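Local coordinates for protein phosphonomutase (Burkholderia cenocepacia J2315, PDB 4MG4) that is a phosphonomutase-type protein of the phosphoenolpyruvate phosphomutase family, folded as a parallel alpha/beta barrel of the TIM-barrel class, at residues A204-L209 with V217-V222. Residues are numbered along the deposited sequence; the frame is centred on the assembly and turned at random.
Sequences ALIRAL and VNVMRV
Leu209 swings CG away from its backbone N (chi1 -178°) and Val217 does the same with CG1 (chi1 175°), and these two torsions set the closest approach of segments 204-209 and 217-222. The pair belongs to one beta-alpha-beta unit of a TIM barrel, in which strand 194-196 leads through helix 203-212 into its parallel neighbour, strand 217-220, and it is a worked example of how a barrel helix rests on a strand through apolar branches; no hydrogen bond passes between the two segments. The CD2 methyl of Leu209 comes within 3.7 Å of Val217 CG1. The other valine branch, CG2, lies 4.2 Å from Leu209 CG, so the isopropyl group offers both methyls to the leucine fork. One helical turn back, Ile206 makes a looser contact, its CG1 methylene 4.5 Å from Val219 CG1. Two residues along the strand therefore match three along the helix, with the CA atoms of Ile206 and Val219 8.3 Å apart. All four side chains are buried. Leu181 of helix 174-190 and Leu195 of the preceding strand also pack on Leu209, while Leu231 and Tyr234 of the next helix, 228-234, touch Ile206. Between the two valines, the CB of Asn218 points away from the helix, and its amide is held by polar partners: OD1 accepts a hydrogen bond from Asn158, and ND2 bonds to Ser240. The same amide also reaches forward to the next residue of its own strand, ND2 making a weak, bent bond of 3.0 Å to Val219 O, with an N-H...O angle of 124°.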
# COMPACT_ATOMS: atom_id res chain seq x y z
N ALA A 204 5.45 4.52 -36.13
CA ALA A 204 6.49 5.00 -37.00
C ALA A 204 7.55 5.75 -36.22
O ALA A 204 8.74 5.65 -36.53
CB ALA A 204 5.95 5.96 -38.04
N LEU A 205 7.09 6.60 -35.28
CA LEU A 205 8.06 7.31 -34.46
C LEU A 205 8.86 6.39 -33.54
O LEU A 205 10.07 6.61 -33.36
CB LEU A 205 7.41 8.45 -33.69
CG LEU A 205 6.82 9.60 -34.54
CD1 LEU A 205 6.10 10.57 -33.60
CD2 LEU A 205 7.78 10.35 -35.44
N ILE A 206 8.22 5.37 -32.98
CA ILE A 206 8.92 4.43 -32.08
C ILE A 206 9.97 3.69 -32.91
O ILE A 206 11.11 3.55 -32.47
CB ILE A 206 7.98 3.46 -31.38
CG1 ILE A 206 7.08 4.18 -30.37
CG2 ILE A 206 8.81 2.37 -30.66
CD1 ILE A 206 5.90 3.35 -29.96
N ARG A 207 9.63 3.27 -34.14
CA ARG A 207 10.59 2.59 -35.00
C ARG A 207 11.80 3.46 -35.29
O ARG A 207 12.95 3.01 -35.27
CB ARG A 207 9.94 2.19 -36.32
CG ARG A 207 8.94 1.04 -36.20
CD ARG A 207 8.49 0.69 -37.62
NE ARG A 207 7.39 -0.26 -37.64
CZ ARG A 207 7.47 -1.58 -37.51
NH1 ARG A 207 8.62 -2.17 -37.21
NH2 ARG A 207 6.37 -2.29 -37.56
N ALA A 208 11.53 4.72 -35.61
CA ALA A 208 12.60 5.67 -35.89
C ALA A 208 13.51 5.90 -34.71
O ALA A 208 14.74 5.98 -34.83
CB ALA A 208 12.04 7.00 -36.39
N LEU A 209 12.87 5.94 -33.54
CA LEU A 209 13.59 6.09 -32.27
C LEU A 209 14.51 4.93 -31.97
O LEU A 209 15.65 5.14 -31.61
CB LEU A 209 12.57 6.27 -31.15
CG LEU A 209 13.16 6.48 -29.77
CD1 LEU A 209 14.05 7.70 -29.66
CD2 LEU A 209 12.02 6.52 -28.74
N VAL A 217 15.81 1.43 -25.64
CA VAL A 217 14.63 2.27 -25.52
C VAL A 217 13.55 1.66 -24.66
O VAL A 217 13.14 0.49 -24.84
CB VAL A 217 14.07 2.59 -26.91
CG1 VAL A 217 12.77 3.36 -26.88
CG2 VAL A 217 15.09 3.40 -27.72
N ASN A 218 13.04 2.49 -23.74
CA ASN A 218 11.87 2.17 -22.87
C ASN A 218 10.75 3.04 -23.34
O ASN A 218 10.86 4.27 -23.40
CB ASN A 218 12.32 2.50 -21.45
CG ASN A 218 11.32 2.31 -20.30
OD1 ASN A 218 11.74 2.64 -19.16
ND2 ASN A 218 10.08 1.87 -20.49
N VAL A 219 9.60 2.39 -23.61
CA VAL A 219 8.36 3.11 -23.86
C VAL A 219 7.34 2.67 -22.82
O VAL A 219 7.55 1.66 -22.11
CB VAL A 219 7.81 2.90 -25.28
CG1 VAL A 219 8.75 3.49 -26.30
CG2 VAL A 219 7.57 1.42 -25.52
N MET A 220 6.25 3.44 -22.70
CA MET A 220 5.19 3.19 -21.69
C MET A 220 4.05 2.58 -22.48
O MET A 220 3.79 2.99 -23.60
CB MET A 220 4.80 4.48 -20.84
CG MET A 220 4.44 4.24 -19.31
SD MET A 220 4.00 5.79 -18.48
CE MET A 220 2.28 5.89 -18.93
N ARG A 221 3.41 1.54 -21.95
CA ARG A 221 2.17 1.02 -22.55
C ARG A 221 1.01 1.69 -21.82
O ARG A 221 0.99 1.70 -20.61
CB ARG A 221 2.09 -0.48 -22.35
CG ARG A 221 2.93 -1.26 -23.32
CD ARG A 221 2.22 -2.50 -23.84
NE ARG A 221 0.85 -2.21 -24.22
CZ ARG A 221 -0.24 -2.77 -23.71
NH1 ARG A 221 -0.16 -3.70 -22.75
NH2 ARG A 221 -1.42 -2.39 -24.16
N VAL A 222 0.08 2.31 -22.53
CA VAL A 222 -1.11 2.83 -21.80
C VAL A 222 -2.38 2.21 -22.36
O VAL A 222 -3.13 1.54 -21.66
CB VAL A 222 -1.17 4.38 -21.74
CG1 VAL A 222 -1.42 5.01 -23.11
CG2 VAL A 222 -2.23 4.83 -20.75